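PDB 7NCV: glutaredoxin, CPYC type from Chlamydomonas reinhardtii, which probably catalyses glutathione-dependent reduction of disulfides as a thioredoxin-fold oxidoreductase, and can bind an iron-sulfur cluster in an atypical way. Local coordinates for residues 21-26 with 32-37; 61-66 with 72-77. All blocks are in the same frame, centred on the assembly; numbering follows the deposited sequence. Where two conformers were deposited one is given.

Contact 1: residues 21-26 with 32-37; sequences VYSKTY and KAKNAL
The ammonium group of Lys-34 reaches from helix 28-41 to the end of strand 19-23, where NZ donates a weak hydrogen bond of 3.4 Å to OG of Ser-23 and a shorter one, 2.8 Å from NZ, to a water. That water in turn donates to the backbone O of Lys-24, 2.7 Å away, bridging the helix to the first residue beyond the strand. The two segments are the first strand and the helix of the beta-alpha-beta unit of the thioredoxin fold, and the link between them holds Cys-27, just before helix 28-41, and Cys-30 in its first turn, a CxxC motif at the helix start as in dithiol (CPYC-type) glutaredoxins. Lys-34 spans the gap because its chain is fully extended beyond CG, chi2 to chi4 all near 180°, and its CE lies 3.4 Å from OG of Ser-23, as close as NZ does. The stronger partner of both polar ends is Glu-49 on the neighbouring parallel strand: one carboxylate oxygen forms a salt bridge with Lys-34, the other a hydrogen bond with Ser-23. Glu-49 is also a ligand of a sodium ion, and its negative charge probably favours the charged form of the lysine. The seryl oxygen stands anti to the backbone N, chi1 172°, which swings it from the strand toward the lysine and that glutamate. Further back along the strand the contact turns apolar, with Val-21 also packing on Val-75 of the next strand and Leu-37 on Tyr-45. Val-21 and Leu-37, both buried, lie alongside one another with their side chains running in opposed senses and meet through one methyl each, CG2 of Val-21 lying 3.6 Å from CD1 of Leu-37.

Contact 2: residues 61-66 with 72-77; sequences DALLDI and VPRVFI
Helix 61-66 runs across strand 74-77 with 53° between their N-to-C directions and 10.9 Å between the axes at closest approach, and the backbones come nearest where the CA atoms of Leu-63 and Arg-74 lie 7.6 Å apart. Leu-63 fills this gap with its two methyls. CD2 does most of the work: it sits 4.0 Å from CB of Arg-74 and, on its way past, 4.1 Å from CE1 of Phe-76, while CD1 lies 4.1 Å from CG of Arg-74. One turn further along the helix, Ile-66 offers its CG2 branch, 4.1 Å from CE2 of Phe-76. CD2 of Leu-63 and CG2 of Ile-66 both come to the edge of the phenyl ring, near its plane, so the aromatic rim points at the helix. In this thioredoxin-type fold the contact seats helix 58-67 on one face of the central sheet, where helix 3-16 also packs, placing Ile-10 against Ile-66 and Val-14 against Phe-76. Leu-63 touches Tyr-22 of the adjacent strand as well. Arg-74 uses only the aliphatic start of its chain here. In the conformer described, bends at chi2 and chi3 carry the guanidinium back toward the preceding loop, where NE is hydrogen-bonded to the backbone O of Ser-71, and the CB and CG methylenes stay alongside the leucine. The peptide bond before Pro-73 is cis, the cis-proline characteristic of thioredoxin-fold oxidoreductases. The side chain of Pro-73 is directed away from the helix, against Tyr-29 and Cys-30, and that of Val-72 touches Cys-27.

Overall arrangement
From the N terminus, helix 3-16 leads into strand 19-23, and contact 1 closes the short connection that contains the CxxC and the first turn of helix 28-41 by bringing that helix back to the strand. The chain then passes through strand 46-49 before contact 2 closes a second, separate connection, from helix 58-67 through residues 67-71 to the cis-proline and strand 74-77. The two contacts thus follow in series, neither enclosing the other, with centres 12 Å apart. They meet through the sheet, in which 19-23 and 74-77 are antiparallel neighbours: Tyr-22 N lies 3.0 Å from Arg-74 O, a probable hydrogen bond. Together they fix helices 28-41 and 58-67 to this shared sheet.

Contact 1: residues 21-26 with 32-37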
loop_
_atom_site.group_PDB
_atom_site.type_symbol
_atom_site.label_atom_id
_atom_site.label_comp_id
_atom_site.label_asym_id
_atom_site.label_seq_id
_atom_site.Cartn_x
_atom_site.Cartn_y
_atom_site.Cartn_z
ATOM N N VAL A 21 -1.156 0.869 2.721
ATOM C CA VAL A 21 -0.054 1.393 1.918
ATOM C C VAL A 21 1.208 1.192 2.740
ATOM O O VAL A 21 1.282 1.689 3.880
ATOM C CB VAL A 21 -0.218 2.886 1.662
ATOM C CG1 VAL A 21 0.956 3.393 0.771
ATOM C CG2 VAL A 21 -1.568 3.181 1.020
ATOM N N TYR A 22 2.211 0.514 2.176
ATOM C CA TYR A 22 3.544 0.473 2.740
ATOM C C TYR A 22 4.320 1.631 2.142
ATOM O O TYR A 22 4.297 1.836 0.915
ATOM C CB TYR A 22 4.209 -0.868 2.413
ATOM C CG TYR A 22 3.611 -1.928 3.303
ATOM C CD1 TYR A 22 4.140 -2.153 4.572
ATOM C CD2 TYR A 22 2.418 -2.572 2.950
ATOM C CE1 TYR A 22 3.541 -3.043 5.489
ATOM C CE2 TYR A 22 1.812 -3.503 3.827
ATOM C CZ TYR A 22 2.395 -3.725 5.083
ATOM O OH TYR A 22 1.792 -4.631 5.970
ATOM N N SER A 23 4.955 2.421 3.011
ATOM C CA SER A 23 5.431 3.754 2.632
ATOM C C SER A 23 6.713 4.080 3.376
ATOM O O SER A 23 7.161 3.321 4.255
ATOM C CB SER A 23 4.273 4.710 2.989
ATOM O OG SER A 23 4.606 6.106 2.870
ATOM N N LYS A 24 7.343 5.194 2.998
ATOM C CA LYS A 24 8.304 5.870 3.866
ATOM C C LYS A 24 7.920 7.350 3.894
ATOM O O LYS A 24 7.284 7.861 2.950
ATOM C CB LYS A 24 9.733 5.751 3.389
ATOM C CG LYS A 24 10.226 4.313 3.451
ATOM C CD LYS A 24 11.652 4.153 2.885
ATOM C CE LYS A 24 12.014 2.632 2.823
ATOM N NZ LYS A 24 13.370 2.569 2.123
ATOM N N THR A 25 8.253 8.027 5.003
ATOM C CA THR A 25 7.859 9.433 5.188
ATOM C C THR A 25 8.393 10.319 4.057
ATOM O O THR A 25 7.637 11.116 3.491
ATOM C CB THR A 25 8.354 9.937 6.546
ATOM O OG1 THR A 25 7.680 9.125 7.552
ATOM C CG2 THR A 25 8.034 11.420 6.787
ATOM N N TYR A 26 9.698 10.189 3.728
ATOM C CA TYR A 26 10.363 11.027 2.698
ATOM C C TYR A 26 10.315 10.225 1.405
ATOM O O TYR A 26 11.202 9.415 1.107
ATOM C CB TYR A 26 11.784 11.373 3.110
ATOM C CG TYR A 26 12.346 12.445 2.253
ATOM C CD1 TYR A 26 12.946 12.148 1.042
ATOM C CD2 TYR A 26 12.312 13.754 2.676
ATOM C CE1 TYR A 26 13.486 13.170 0.220
ATOM C CE2 TYR A 26 12.862 14.785 1.879
ATOM C CZ TYR A 26 13.434 14.468 0.672
ATOM O OH TYR A 26 13.912 15.509 -0.098
ATOM N N LYS A 32 2.260 10.720 -3.724
ATOM C CA LYS A 32 1.347 10.625 -4.859
ATOM C C LYS A 32 0.268 9.594 -4.580
ATOM O O LYS A 32 -0.915 9.846 -4.849
ATOM C CB LYS A 32 2.156 10.238 -6.094
ATOM C CG LYS A 32 1.391 10.292 -7.401
ATOM C CD LYS A 32 2.324 10.050 -8.608
ATOM C CE LYS A 32 3.350 11.102 -8.793
ATOM N NZ LYS A 32 3.907 10.941 -10.188
ATOM N N ALA A 33 0.647 8.449 -3.996
ATOM C CA ALA A 33 -0.355 7.435 -3.684
ATOM C C ALA A 33 -1.299 7.893 -2.592
ATOM O O ALA A 33 -2.511 7.682 -2.703
ATOM C CB ALA A 33 0.358 6.169 -3.246
ATOM N N LYS A 34 -0.751 8.519 -1.546
ATOM C CA LYS A 34 -1.585 8.965 -0.433
ATOM C C LYS A 34 -2.560 10.020 -0.907
ATOM O O LYS A 34 -3.749 9.991 -0.575
ATOM C CB LYS A 34 -0.695 9.520 0.668
ATOM C CG LYS A 34 0.063 8.433 1.389
ATOM C CD LYS A 34 1.203 9.176 2.170
ATOM C CE LYS A 34 1.925 8.150 3.038
ATOM N NZ LYS A 34 2.993 8.939 3.780
ATOM N N ASN A 35 -2.080 10.973 -1.731
ATOM C CA ASN A 35 -2.953 12.048 -2.189
ATOM C C ASN A 35 -4.073 11.478 -3.048
ATOM O O ASN A 35 -5.217 11.966 -2.991
ATOM C CB ASN A 35 -2.152 13.072 -2.974
ATOM C CG ASN A 35 -1.380 14.013 -2.067
ATOM O OD1 ASN A 35 -1.579 14.056 -0.854
ATOM N ND2 ASN A 35 -0.463 14.800 -2.699
ATOM N N ALA A 36 -3.764 10.440 -3.850
ATOM C CA ALA A 36 -4.783 9.804 -4.680
ATOM C C ALA A 36 -5.876 9.167 -3.823
ATOM O O ALA A 36 -7.084 9.399 -4.050
ATOM C CB ALA A 36 -4.134 8.793 -5.614
ATOM N N LEU A 37 -5.466 8.372 -2.845
ATOM C CA LEU A 37 -6.427 7.773 -1.923
ATOM C C LEU A 37 -7.199 8.852 -1.172
ATOM O O LEU A 37 -8.406 8.676 -0.903
ATOM C CB LEU A 37 -5.638 6.873 -0.976
ATOM C CG LEU A 37 -5.192 5.581 -1.659
ATOM C CD1 LEU A 37 -4.103 4.928 -0.783
ATOM C CD2 LEU A 37 -6.322 4.566 -1.999
HETATM O O HOH W 1 5.274 9.598 2.243
#

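Contact 2: residues 61-66 with 72-77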
loop_
_atom_site.group_PDB
_atom_site.type_symbol
_atom_site.label_atom_id
_atom_site.label_comp_id
_atom_site.label_asym_id
_atom_site.label_seq_id
_atom_site.Cartn_x
_atom_site.Cartn_y
_atom_site.Cartn_z
ATOM N N ASP A 61 12.230 -6.538 1.263
ATOM C CA ASP A 61 12.427 -7.851 0.660
ATOM C C ASP A 61 11.123 -8.637 0.628
ATOM O O ASP A 61 10.823 -9.332 -0.350
ATOM C CB ASP A 61 13.471 -8.654 1.432
ATOM C CG ASP A 61 14.900 -8.149 1.245
ATOM O OD1 ASP A 61 15.151 -7.236 0.409
ATOM O OD2 ASP A 61 15.773 -8.702 1.965
ATOM N N ALA A 62 10.354 -8.587 1.711
ATOM C CA ALA A 62 9.052 -9.256 1.685
ATOM C C ALA A 62 8.122 -8.650 0.624
ATOM O O ALA A 62 7.388 -9.380 -0.061
ATOM C CB ALA A 62 8.396 -9.171 3.061
ATOM N N LEU A 63 8.080 -7.312 0.517
ATOM C CA LEU A 63 7.268 -6.686 -0.524
ATOM C C LEU A 63 7.679 -7.136 -1.925
ATOM O O LEU A 63 6.826 -7.292 -2.807
ATOM C CB LEU A 63 7.361 -5.183 -0.388
ATOM C CG LEU A 63 6.535 -4.742 0.855
ATOM C CD1 LEU A 63 6.990 -3.340 1.234
ATOM C CD2 LEU A 63 5.016 -4.803 0.674
ATOM N N LEU A 64 8.976 -7.307 -2.162
ATOM C CA LEU A 64 9.417 -7.843 -3.450
ATOM C C LEU A 64 8.822 -9.232 -3.703
ATOM O O LEU A 64 8.328 -9.536 -4.806
ATOM C CB LEU A 64 10.950 -7.902 -3.470
ATOM C CG LEU A 64 11.639 -8.510 -4.685
ATOM C CD1 LEU A 64 11.304 -7.674 -5.902
ATOM C CD2 LEU A 64 13.129 -8.469 -4.390
ATOM N N ASP A 65 8.886 -10.107 -2.697
ATOM C CA ASP A 65 8.359 -11.448 -2.884
ATOM C C ASP A 65 6.869 -11.420 -3.157
ATOM O O ASP A 65 6.372 -12.188 -3.982
ATOM C CB ASP A 65 8.657 -12.313 -1.661
ATOM C CG ASP A 65 10.039 -12.959 -1.724
ATOM O OD1 ASP A 65 10.921 -12.420 -2.431
ATOM O OD2 ASP A 65 10.236 -14.015 -1.083
ATOM N N ILE A 66 6.140 -10.534 -2.470
ATOM C CA ILE A 66 4.685 -10.535 -2.538
ATOM C C ILE A 66 4.191 -9.830 -3.783
ATOM O O ILE A 66 3.189 -10.257 -4.364
ATOM C CB ILE A 66 4.102 -9.896 -1.268
ATOM C CG1 ILE A 66 4.360 -10.797 -0.071
ATOM C CG2 ILE A 66 2.602 -9.605 -1.428
ATOM C CD1 ILE A 66 4.174 -10.072 1.247
ATOM N N VAL A 72 8.936 1.428 -2.151
ATOM C CA VAL A 72 7.710 2.032 -1.635
ATOM C C VAL A 72 7.262 3.131 -2.613
ATOM O O VAL A 72 8.110 3.764 -3.295
ATOM C CB VAL A 72 7.905 2.609 -0.229
ATOM C CG1 VAL A 72 8.079 1.451 0.779
ATOM C CG2 VAL A 72 9.028 3.663 -0.187
ATOM N N PRO A 73 5.969 3.419 -2.713
ATOM C CA PRO A 73 4.893 2.775 -1.960
ATOM C C PRO A 73 4.442 1.471 -2.584
ATOM O O PRO A 73 4.644 1.204 -3.793
ATOM C CB PRO A 73 3.718 3.771 -2.066
ATOM C CG PRO A 73 3.943 4.464 -3.459
ATOM C CD PRO A 73 5.450 4.492 -3.632
ATOM N N ARG A 74 3.779 0.657 -1.770
ATOM C CA ARG A 74 3.117 -0.585 -2.219
ATOM C C ARG A 74 1.693 -0.546 -1.692
ATOM O O ARG A 74 1.474 -0.595 -0.477
ATOM C CB ARG A 74 3.874 -1.834 -1.730
ATOM C CG ARG A 74 5.324 -1.915 -2.272
ATOM C CD ARG A 74 5.354 -2.462 -3.719
ATOM N NE ARG A 74 6.429 -1.942 -4.559
ATOM C CZ ARG A 74 6.732 -2.441 -5.757
ATOM N NH1 ARG A 74 7.738 -1.952 -6.499
ATOM N NH2 ARG A 74 5.967 -3.387 -6.243
ATOM N N VAL A 75 0.736 -0.344 -2.589
ATOM C CA VAL A 75 -0.665 -0.106 -2.239
ATOM C C VAL A 75 -1.461 -1.376 -2.456
ATOM O O VAL A 75 -1.371 -2.010 -3.534
ATOM C CB VAL A 75 -1.245 1.018 -3.117
ATOM C CG1 VAL A 75 -2.706 1.229 -2.824
ATOM C CG2 VAL A 75 -0.456 2.323 -2.916
ATOM N N PHE A 76 -2.252 -1.746 -1.442
ATOM C CA PHE A 76 -3.145 -2.902 -1.536
ATOM C C PHE A 76 -4.574 -2.489 -1.241
ATOM O O PHE A 76 -4.818 -1.683 -0.329
ATOM C CB PHE A 76 -2.744 -3.990 -0.518
ATOM C CG PHE A 76 -1.324 -4.512 -0.687
ATOM C CD1 PHE A 76 -0.220 -3.779 -0.185
ATOM C CD2 PHE A 76 -1.117 -5.775 -1.239
ATOM C CE1 PHE A 76 1.083 -4.302 -0.278
ATOM C CE2 PHE A 76 0.142 -6.312 -1.325
ATOM C CZ PHE A 76 1.254 -5.573 -0.860
ATOM N N ILE A 77 -5.529 -3.047 -1.998
ATOM C CA ILE A 77 -6.946 -2.801 -1.759
ATOM C C ILE A 77 -7.661 -4.139 -1.785
ATOM O O ILE A 77 -7.450 -4.928 -2.719
ATOM C CB ILE A 77 -7.535 -1.858 -2.824
ATOM C CG1 ILE A 77 -6.789 -0.490 -2.759
ATOM C CG2 ILE A 77 -9.040 -1.718 -2.618
ATOM C CD1 ILE A 77 -7.262 0.447 -3.894
#